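Local coordinates for protein peroxiredoxin 6 (Arenicola marina, PDB 2V2G) that probably reduces hydrogen peroxide and organic hydroperoxides to water and alcohols as a thiol-specific peroxidase of the Prx6 subfamily, at residues G6-A14 and F23-L34; R104-D114 and M123-F131. The protein carries 1 engineered substitution. All coordinates share one frame; numbering follows the deposited sequence.

Contact 1. Residues G6-A14 and F23-L34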
loop_
_atom_site.group_PDB
_atom_site.type_symbol
_atom_site.label_atom_id
_atom_site.label_comp_id
_atom_site.label_asym_id
_atom_site.label_seq_id
_atom_site.Cartn_x
_atom_site.Cartn_y
_atom_site.Cartn_z
ATOM N N GLY A 6 12.887 -1.725 6.336
ATOM C CA GLY A 6 14.137 -1.487 6.947
ATOM C C GLY A 6 15.280 -2.277 6.325
ATOM O O GLY A 6 16.412 -2.047 6.686
ATOM N N GLU A 7 14.978 -3.215 5.395
ATOM C CA GLU A 7 16.080 -3.932 4.724
ATOM C C GLU A 7 16.764 -2.991 3.747
ATOM O O GLU A 7 16.091 -2.154 3.119
ATOM C CB GLU A 7 15.559 -5.113 3.912
ATOM C CG GLU A 7 15.197 -6.340 4.656
ATOM C CD GLU A 7 14.903 -7.525 3.642
ATOM O OE1 GLU A 7 15.729 -7.724 2.676
ATOM O OE2 GLU A 7 13.932 -8.244 3.887
ATOM N N VAL A 8 18.085 -3.168 3.585
ATOM C CA VAL A 8 18.799 -2.493 2.486
ATOM C C VAL A 8 18.313 -3.037 1.136
ATOM O O VAL A 8 18.290 -4.268 0.898
ATOM C CB VAL A 8 20.330 -2.597 2.648
ATOM C CG1 VAL A 8 21.035 -1.953 1.432
ATOM C CG2 VAL A 8 20.710 -1.864 3.946
ATOM N N PHE A 9 17.841 -2.123 0.281
ATOM C CA PHE A 9 17.346 -2.507 -1.015
ATOM C C PHE A 9 18.478 -3.132 -1.824
ATOM O O PHE A 9 19.620 -2.688 -1.755
ATOM C CB PHE A 9 16.728 -1.309 -1.741
ATOM C CG PHE A 9 15.539 -1.714 -2.600
ATOM C CD1 PHE A 9 14.306 -1.921 -2.031
ATOM C CD2 PHE A 9 15.697 -1.874 -3.973
ATOM C CE1 PHE A 9 13.235 -2.346 -2.798
ATOM C CE2 PHE A 9 14.611 -2.265 -4.765
ATOM C CZ PHE A 9 13.405 -2.493 -4.186
ATOM N N PRO A 10 18.228 -4.208 -2.555
ATOM C CA PRO A 10 19.324 -4.775 -3.378
ATOM C C PRO A 10 19.992 -3.754 -4.323
ATOM O O PRO A 10 19.321 -2.937 -5.005
ATOM C CB PRO A 10 18.647 -5.934 -4.154
ATOM C CG PRO A 10 17.229 -5.787 -3.897
ATOM C CD PRO A 10 16.967 -4.967 -2.688
ATOM N N ASN A 11 21.333 -3.832 -4.349
ATOM C CA ASN A 11 22.157 -2.981 -5.219
ATOM C C ASN A 11 22.308 -3.684 -6.568
ATOM O O ASN A 11 23.379 -4.158 -7.009
ATOM C CB ASN A 11 23.495 -2.687 -4.583
ATOM C CG ASN A 11 24.231 -1.597 -5.294
ATOM O OD1 ASN A 11 23.682 -0.900 -6.169
ATOM N ND2 ASN A 11 25.472 -1.424 -4.911
ATOM N N PHE A 12 21.159 -3.746 -7.233
ATOM C CA PHE A 12 21.045 -4.536 -8.444
ATOM C C PHE A 12 21.633 -3.831 -9.661
ATOM O O PHE A 12 21.708 -2.581 -9.682
ATOM C CB PHE A 12 19.590 -4.984 -8.693
ATOM C CG PHE A 12 18.621 -3.870 -8.931
ATOM C CD1 PHE A 12 18.504 -3.286 -10.173
ATOM C CD2 PHE A 12 17.810 -3.394 -7.902
ATOM C CE1 PHE A 12 17.593 -2.269 -10.420
ATOM C CE2 PHE A 12 16.900 -2.350 -8.137
ATOM C CZ PHE A 12 16.789 -1.783 -9.394
ATOM N N GLU A 13 22.037 -4.643 -10.651
ATOM C CA GLU A 13 22.496 -4.204 -11.972
ATOM C C GLU A 13 21.361 -4.577 -12.937
ATOM O O GLU A 13 20.963 -5.753 -12.984
ATOM C CB GLU A 13 23.834 -4.881 -12.364
ATOM C CG GLU A 13 24.843 -4.635 -11.282
ATOM C CD GLU A 13 26.260 -5.058 -11.584
ATOM O OE1 GLU A 13 26.654 -5.084 -12.789
ATOM O OE2 GLU A 13 27.005 -5.323 -10.588
ATOM N N ALA A 14 20.836 -3.607 -13.680
ATOM C CA ALA A 14 19.767 -3.874 -14.651
ATOM C C ALA A 14 19.973 -3.039 -15.925
ATOM O O ALA A 14 20.573 -1.974 -15.867
ATOM C CB ALA A 14 18.427 -3.537 -14.051
ATOM N N PHE A 23 21.845 0.098 -8.970
ATOM C CA PHE A 23 20.786 0.810 -8.290
ATOM C C PHE A 23 21.238 1.824 -7.209
ATOM O O PHE A 23 20.745 2.958 -7.166
ATOM C CB PHE A 23 19.707 -0.180 -7.724
ATOM C CG PHE A 23 18.515 0.501 -7.157
ATOM C CD1 PHE A 23 17.668 1.287 -7.963
ATOM C CD2 PHE A 23 18.257 0.443 -5.806
ATOM C CE1 PHE A 23 16.569 1.973 -7.424
ATOM C CE2 PHE A 23 17.118 1.097 -5.254
ATOM C CZ PHE A 23 16.304 1.899 -6.090
ATOM N N HIS A 24 22.155 1.412 -6.339
ATOM C CA HIS A 24 22.626 2.337 -5.299
ATOM C C HIS A 24 23.336 3.545 -5.894
ATOM O O HIS A 24 23.316 4.610 -5.252
ATOM C CB HIS A 24 23.524 1.679 -4.286
ATOM C CG HIS A 24 22.830 0.723 -3.371
ATOM N ND1 HIS A 24 23.402 0.285 -2.190
ATOM C CD2 HIS A 24 21.591 0.158 -3.443
ATOM C CE1 HIS A 24 22.551 -0.552 -1.604
ATOM N NE2 HIS A 24 21.438 -0.625 -2.331
ATOM N N ASP A 25 24.006 3.381 -7.042
ATOM C CA ASP A 25 24.737 4.474 -7.749
ATOM C C ASP A 25 23.724 5.452 -8.359
ATOM O O ASP A 25 23.885 6.668 -8.304
ATOM C CB ASP A 25 25.609 3.915 -8.864
ATOM C CG ASP A 25 26.814 3.116 -8.349
ATOM O OD1 ASP A 25 27.134 3.218 -7.146
ATOM O OD2 ASP A 25 27.499 2.456 -9.160
ATOM N N TRP A 26 22.703 4.889 -8.970
ATOM C CA TRP A 26 21.672 5.653 -9.649
ATOM C C TRP A 26 20.870 6.431 -8.618
ATOM O O TRP A 26 20.642 7.640 -8.786
ATOM C CB TRP A 26 20.732 4.718 -10.444
ATOM C CG TRP A 26 19.598 5.471 -11.044
ATOM C CD1 TRP A 26 19.600 6.177 -12.218
ATOM C CD2 TRP A 26 18.321 5.676 -10.463
ATOM N NE1 TRP A 26 18.378 6.762 -12.408
ATOM C CE2 TRP A 26 17.587 6.500 -11.340
ATOM C CE3 TRP A 26 17.728 5.253 -9.281
ATOM C CZ2 TRP A 26 16.275 6.882 -11.073
ATOM C CZ3 TRP A 26 16.394 5.650 -9.015
ATOM C CH2 TRP A 26 15.723 6.480 -9.927
ATOM N N LEU A 27 20.499 5.775 -7.542
ATOM C CA LEU A 27 19.729 6.429 -6.501
ATOM C C LEU A 27 20.571 7.493 -5.745
ATOM O O LEU A 27 20.116 8.636 -5.517
ATOM C CB LEU A 27 19.103 5.444 -5.499
ATOM C CG LEU A 27 18.262 6.089 -4.407
ATOM C CD1 LEU A 27 17.053 6.769 -5.024
ATOM C CD2 LEU A 27 17.719 5.063 -3.356
ATOM N N GLY A 28 21.806 7.133 -5.373
ATOM C CA GLY A 28 22.587 8.081 -4.586
ATOM C C GLY A 28 21.957 8.414 -3.230
ATOM O O GLY A 28 21.197 7.616 -2.649
ATOM N N ASN A 29 22.292 9.611 -2.725
ATOM C CA ASN A 29 21.876 10.039 -1.384
ATOM C C ASN A 29 20.490 10.729 -1.465
ATOM O O ASN A 29 20.366 11.925 -1.179
ATOM C CB ASN A 29 22.951 10.977 -0.844
ATOM C CG ASN A 29 22.673 11.507 0.516
ATOM O OD1 ASN A 29 22.063 10.835 1.335
ATOM N ND2 ASN A 29 23.164 12.753 0.791
ATOM N N SER A 30 19.525 10.007 -1.997
ATOM C CA SER A 30 18.214 10.543 -2.342
ATOM C C SER A 30 17.119 9.571 -1.961
ATOM O O SER A 30 17.349 8.351 -2.020
ATOM C CB SER A 30 18.112 10.731 -3.850
ATOM O OG SER A 30 16.929 11.409 -4.208
ATOM N N TRP A 31 15.911 10.128 -1.682
ATOM C CA TRP A 31 14.686 9.347 -1.629
ATOM C C TRP A 31 14.382 8.860 -3.040
ATOM O O TRP A 31 14.679 9.543 -4.026
ATOM C CB TRP A 31 13.507 10.189 -1.121
ATOM C CG TRP A 31 13.564 10.462 0.358
ATOM C CD1 TRP A 31 14.256 11.424 0.990
ATOM C CD2 TRP A 31 12.956 9.689 1.375
ATOM N NE1 TRP A 31 14.090 11.322 2.352
ATOM C CE2 TRP A 31 13.261 10.266 2.600
ATOM C CE3 TRP A 31 12.124 8.562 1.359
ATOM C CZ2 TRP A 31 12.780 9.703 3.828
ATOM C CZ3 TRP A 31 11.667 8.038 2.577
ATOM C CH2 TRP A 31 12.013 8.575 3.755
ATOM N N GLY A 32 13.773 7.698 -3.121
ATOM C CA GLY A 32 13.431 7.083 -4.375
ATOM C C GLY A 32 12.137 6.318 -4.332
ATOM O O GLY A 32 11.781 5.812 -3.282
ATOM N N VAL A 33 11.506 6.169 -5.488
ATOM C CA VAL A 33 10.318 5.321 -5.635
ATOM C C VAL A 33 10.549 4.414 -6.839
ATOM O O VAL A 33 10.703 4.937 -7.967
ATOM C CB VAL A 33 8.985 6.116 -5.856
ATOM C CG1 VAL A 33 7.845 5.186 -6.274
ATOM C CG2 VAL A 33 8.635 6.863 -4.561
ATOM N N LEU A 34 10.661 3.114 -6.592
ATOM C CA LEU A 34 10.656 2.112 -7.637
ATOM C C LEU A 34 9.265 1.537 -7.762
ATOM O O LEU A 34 8.696 1.095 -6.766
ATOM C CB LEU A 34 11.672 0.974 -7.318
ATOM C CG LEU A 34 11.720 -0.261 -8.185
ATOM C CD1 LEU A 34 11.985 0.170 -9.595
ATOM C CD2 LEU A 34 12.873 -1.213 -7.695
HETATM O O HOH W 1 27.137 1.033 -5.526
#
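The carbonyl oxygen of F9 takes a hydrogen bond from the imidazole of H24, NE2 to F9 O 2.8 Å with 157° at the hydrogen. The oxygen sits close to the imidazole plane, while the donor is tilted 29° from the plane of the carbonyl. With NE2 carrying that proton, the ring is held at one edge, and V8 lays its CG1 against the same rim at CE1. One face of the imidazole is covered by N11: CB stands over the ring centre in a CH-pi contact, 3.5 Å from the centroid, and the amide beyond it lies stacked almost flat on the ring. The N11 side chain leaves with CG anti to the backbone N (chi1 -168°), which carries OD1 over the start of the helix. There N11 OD1 accepts the N-H of H24, 2.8 Å from its N, with the donor above the amide plane. The other end of the amide, ND2, reaches D25 OD1 through one water. Next to this, F23 N donates a hydrogen bond to F12 O, so two successive amides of the first helical turn are taken up by 6-14.

Inward, F9, F12 and F23 form an aromatic cluster. F23 CB sits over the middle of the F12 ring, 3.6 Å from its centroid; the two rings are nearly parallel but slid so far apart that they hardly overlap. F9 meets F23 obliquely, its CD2 3.5 Å from F23 CE2, and L34 CD2 closes on F9 CE2 at 3.6 Å. The cluster joins 6-14, which leads into strand 13-16, to helix 23-27; L34 ties it to strand 31-36 and I133 to strand 124-133, so the N-terminal segment is fastened to the mixed sheet of the thioredoxin-like peroxiredoxin fold.

Contact 2. Residues R104-D114 and M123-F131; sequences RELAVKLGMVD and MPLTCRAVF. With BEZ (benzoic acid), chain E.
R104 holds the carbonyl of P124 side-on with two nitrogens: NE to P124 O is 2.8 Å and NH2 to P124 O 3.0 Å. The oxygen lies in the guanidinium plane, and the two donors come to it from opposite faces of the carbonyl plane. M123 folds back, bent at chi2 and chi3, to lay CB and CE on the guanidinium. A leucine in place of R104 would probably leave P124 O without either donor and M123 without the flat group it packs on.

Two backbone bonds follow, D114 N to L125 O (2.8 Å) and C127 N to M112 O (2.7 Å). They flank the antiparallel non-hydrogen-bonded pair V113-T126, where T126 CA also leans a C-H on M112 O.

The apolar contacts centre on M112. Extended beyond CG, its chain runs alongside T126, with CE 3.9 Å from T126 CG2, and SD meets the edge of the F131 ring in a Met-aromatic contact, 4.0 Å from CE2. A107 CB covers T126 CG2 as well, and L110 packs on F131.

R128 takes no part in this interface; it lines the benzoic acid pocket at the predicted active site, where R128 NH2 donates a hydrogen bond to O2 of the ligand, 2.9 Å away. Through A107, L110 and M112, helix 105-109 and the residues after it lie on strand 124-133, which runs between strands 31-36 and 139-145.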
loop_
_atom_site.group_PDB
_atom_site.type_symbol
_atom_site.label_atom_id
_atom_site.label_comp_id
_atom_site.label_asym_id
_atom_site.label_seq_id
_atom_site.Cartn_x
_atom_site.Cartn_y
_atom_site.Cartn_z
ATOM N N ARG A 104 13.446 -11.969 -15.064
ATOM C CA ARG A 104 12.627 -12.048 -13.834
ATOM C C ARG A 104 13.395 -12.100 -12.508
ATOM O O ARG A 104 12.776 -12.259 -11.443
ATOM C CB ARG A 104 11.610 -13.204 -13.894
ATOM C CG ARG A 104 10.427 -12.922 -14.787
ATOM C CD ARG A 104 10.713 -12.808 -16.250
ATOM N NE ARG A 104 9.448 -12.649 -17.005
ATOM C CZ ARG A 104 9.346 -12.369 -18.286
ATOM N NH1 ARG A 104 10.422 -12.239 -19.051
ATOM N NH2 ARG A 104 8.128 -12.206 -18.813
ATOM N N GLU A 105 14.704 -11.828 -12.554
ATOM C CA GLU A 105 15.497 -11.806 -11.329
ATOM C C GLU A 105 14.910 -10.879 -10.267
ATOM O O GLU A 105 14.819 -11.231 -9.117
ATOM C CB GLU A 105 16.929 -11.377 -11.634
ATOM C CG GLU A 105 17.803 -11.136 -10.383
ATOM C CD GLU A 105 19.311 -11.243 -10.650
ATOM O OE1 GLU A 105 19.773 -10.857 -11.762
ATOM O OE2 GLU A 105 20.034 -11.725 -9.743
ATOM N N LEU A 106 14.548 -9.658 -10.648
ATOM C CA LEU A 106 14.042 -8.681 -9.696
ATOM C C LEU A 106 12.601 -8.990 -9.311
ATOM O O LEU A 106 12.212 -8.815 -8.162
ATOM C CB LEU A 106 14.165 -7.258 -10.232
ATOM C CG LEU A 106 15.587 -6.696 -10.222
ATOM C CD1 LEU A 106 15.542 -5.237 -10.825
ATOM C CD2 LEU A 106 16.113 -6.666 -8.775
ATOM N N ALA A 107 11.827 -9.480 -10.280
ATOM C CA ALA A 107 10.410 -9.821 -9.982
ATOM C C ALA A 107 10.404 -10.820 -8.831
ATOM O O ALA A 107 9.615 -10.695 -7.892
ATOM C CB ALA A 107 9.734 -10.448 -11.226
ATOM N N VAL A 108 11.261 -11.814 -8.891
ATOM C CA VAL A 108 11.351 -12.814 -7.852
ATOM C C VAL A 108 12.000 -12.253 -6.579
ATOM O O VAL A 108 11.458 -12.411 -5.493
ATOM C CB VAL A 108 12.100 -14.047 -8.357
ATOM C CG1 VAL A 108 12.420 -15.024 -7.205
ATOM C CG2 VAL A 108 11.262 -14.705 -9.491
ATOM N N LYS A 109 13.155 -11.605 -6.703
ATOM C CA LYS A 109 13.852 -11.086 -5.533
ATOM C C LYS A 109 12.972 -10.174 -4.654
ATOM O O LYS A 109 12.998 -10.253 -3.403
ATOM C CB LYS A 109 15.136 -10.325 -5.985
ATOM C CG LYS A 109 16.073 -9.833 -4.899
ATOM C CD LYS A 109 17.560 -10.001 -5.300
ATOM C CE LYS A 109 18.497 -9.658 -4.080
ATOM N NZ LYS A 109 19.950 -9.230 -4.436
ATOM N N LEU A 110 12.178 -9.328 -5.306
ATOM C CA LEU A 110 11.391 -8.293 -4.641
ATOM C C LEU A 110 9.994 -8.788 -4.262
ATOM O O LEU A 110 9.157 -8.007 -3.720
ATOM C CB LEU A 110 11.363 -7.005 -5.508
ATOM C CG LEU A 110 12.681 -6.299 -5.877
ATOM C CD1 LEU A 110 12.457 -4.957 -6.548
ATOM C CD2 LEU A 110 13.512 -6.120 -4.614
ATOM N N GLY A 111 9.723 -10.074 -4.514
ATOM C CA GLY A 111 8.447 -10.626 -4.106
ATOM C C GLY A 111 7.281 -9.950 -4.816
ATOM O O GLY A 111 6.184 -9.865 -4.247
ATOM N N MET A 112 7.498 -9.592 -6.096
ATOM C CA MET A 112 6.515 -8.821 -6.848
ATOM C C MET A 112 5.913 -9.521 -8.098
ATOM O O MET A 112 5.461 -8.818 -9.013
ATOM C CB MET A 112 7.022 -7.463 -7.172
ATOM C CG MET A 112 8.218 -7.498 -8.082
ATOM S SD MET A 112 8.701 -5.809 -8.548
ATOM C CE MET A 112 10.249 -6.208 -9.356
ATOM N N VAL A 113 5.867 -10.850 -8.102
ATOM C CA VAL A 113 5.261 -11.602 -9.214
ATOM C C VAL A 113 3.712 -11.490 -9.122
ATOM O O VAL A 113 3.123 -11.531 -8.029
ATOM C CB VAL A 113 5.696 -13.063 -9.204
ATOM C CG1 VAL A 113 4.937 -13.837 -10.272
ATOM C CG2 VAL A 113 7.224 -13.222 -9.424
ATOM N N ASP A 114 3.087 -11.192 -10.239
ATOM C CA ASP A 114 1.612 -11.095 -10.259
ATOM C C ASP A 114 1.037 -12.509 -10.164
ATOM O O ASP A 114 1.511 -13.457 -10.792
ATOM C CB ASP A 114 1.122 -10.418 -11.533
ATOM C CG ASP A 114 -0.327 -9.970 -11.429
ATOM O OD1 ASP A 114 -0.502 -8.831 -10.928
ATOM O OD2 ASP A 114 -1.221 -10.786 -11.827
ATOM N N MET A 123 5.523 -17.108 -19.072
ATOM C CA MET A 123 6.558 -16.463 -18.251
ATOM C C MET A 123 5.850 -15.586 -17.178
ATOM O O MET A 123 4.857 -14.890 -17.475
ATOM C CB MET A 123 7.496 -15.601 -19.120
ATOM C CG MET A 123 8.413 -16.357 -20.088
ATOM S SD MET A 123 9.681 -17.149 -19.127
ATOM C CE MET A 123 10.781 -15.765 -18.797
ATOM N N PRO A 124 6.356 -15.603 -15.940
ATOM C CA PRO A 124 5.850 -14.666 -14.930
ATOM C C PRO A 124 5.963 -13.184 -15.322
ATOM O O PRO A 124 6.829 -12.825 -16.128
ATOM C CB PRO A 124 6.729 -14.929 -13.699
ATOM C CG PRO A 124 7.280 -16.259 -13.881
ATOM C CD PRO A 124 7.376 -16.490 -15.366
ATOM N N LEU A 125 5.179 -12.355 -14.685
ATOM C CA LEU A 125 5.220 -10.926 -14.897
ATOM C C LEU A 125 5.075 -10.270 -13.531
ATOM O O LEU A 125 4.609 -10.901 -12.561
ATOM C CB LEU A 125 4.079 -10.461 -15.784
ATOM C CG LEU A 125 4.105 -10.887 -17.250
ATOM C CD1 LEU A 125 2.696 -10.614 -17.854
ATOM C CD2 LEU A 125 5.296 -10.135 -17.985
ATOM N N THR A 126 5.517 -9.037 -13.416
ATOM C CA THR A 126 5.369 -8.348 -12.130
ATOM C C THR A 126 3.935 -7.873 -11.916
ATOM O O THR A 126 3.191 -7.689 -12.854
ATOM C CB THR A 126 6.290 -7.129 -11.978
ATOM O OG1 THR A 126 6.017 -6.155 -12.996
ATOM C CG2 THR A 126 7.751 -7.492 -12.106
ATOM N N CYS A 127 3.591 -7.647 -10.651
ATOM C CA CYS A 127 2.364 -6.934 -10.293
ATOM C C CYS A 127 2.581 -5.406 -10.367
ATOM O O CYS A 127 3.442 -4.945 -11.129
ATOM C CB CYS A 127 1.906 -7.430 -8.919
ATOM S SG CYS A 127 2.975 -6.940 -7.535
ATOM N N ARG A 128 1.744 -4.631 -9.667
ATOM C CA ARG A 128 1.841 -3.206 -9.589
ATOM C C ARG A 128 2.402 -2.845 -8.217
ATOM O O ARG A 128 1.675 -2.548 -7.246
ATOM C CB ARG A 128 0.468 -2.605 -9.805
ATOM C CG ARG A 128 -0.109 -2.801 -11.179
ATOM C CD ARG A 128 -1.412 -2.081 -11.410
ATOM N NE ARG A 128 -2.039 -2.637 -12.604
ATOM C CZ ARG A 128 -1.638 -2.479 -13.862
ATOM N NH1 ARG A 128 -0.675 -1.642 -14.158
ATOM N NH2 ARG A 128 -2.173 -3.220 -14.813
ATOM N N ALA A 129 3.701 -3.046 -8.050
ATOM C CA ALA A 129 4.371 -2.853 -6.762
ATOM C C ALA A 129 4.909 -1.424 -6.653
ATOM O O ALA A 129 5.256 -0.836 -7.654
ATOM C CB ALA A 129 5.528 -3.906 -6.596
ATOM N N VAL A 130 5.049 -0.931 -5.443
ATOM C CA VAL A 130 5.710 0.357 -5.200
ATOM C C VAL A 130 6.598 0.190 -3.995
ATOM O O VAL A 130 6.168 -0.301 -2.914
ATOM C CB VAL A 130 4.774 1.498 -4.967
ATOM C CG1 VAL A 130 5.543 2.849 -4.762
ATOM C CG2 VAL A 130 3.714 1.615 -6.067
ATOM N N PHE A 131 7.848 0.583 -4.151
ATOM C CA PHE A 131 8.801 0.552 -3.095
ATOM C C PHE A 131 9.334 1.982 -2.885
ATOM O O PHE A 131 9.837 2.575 -3.805
ATOM C CB PHE A 131 10.009 -0.383 -3.386
ATOM C CG PHE A 131 9.620 -1.795 -3.676
ATOM C CD1 PHE A 131 9.384 -2.694 -2.641
ATOM C CD2 PHE A 131 9.397 -2.201 -5.006
ATOM C CE1 PHE A 131 9.000 -4.005 -2.910
ATOM C CE2 PHE A 131 9.017 -3.500 -5.269
ATOM C CZ PHE A 131 8.737 -4.387 -4.191
HETATM C C BEZ E . -3.496 -3.376 -17.794
HETATM O O1 BEZ E . -4.699 -3.049 -18.208
HETATM O O2 BEZ E . -2.457 -2.616 -17.592
HETATM C C1 BEZ E . -3.408 -4.846 -17.602
HETATM C C2 BEZ E . -2.176 -5.471 -17.653
HETATM C C3 BEZ E . -2.114 -6.827 -17.489
HETATM C C4 BEZ E . -3.292 -7.560 -17.337
HETATM C C5 BEZ E . -4.546 -6.939 -17.257
HETATM C C6 BEZ E . -4.606 -5.557 -17.405
HETATM O O HOH W 2 3.014 -13.813 -13.119
#

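In the fold
Contacts 1 and 2 follow one another along the chain, their centres about 16 Å apart, and meet on one mixed sheet. L34 O and F131 N, 2.8 Å apart, probably bond neighbouring strands 31-36 and 124-133. Side chains join them too: F9 CZ lies 3.5 Å from L110 CD1, and F12 CD1 3.6 Å from L106 CD1. Only contact 2 reaches the benzoic acid pocket. Its R128 also bonds S45 and E48, S45 being the engineered replacement at the predicted peroxidatic cysteine; T126 has its side chain about 8 Å from that of S45. Contact 1 lies away from this site, where the N-terminal segment meets the thioredoxin-like sheet.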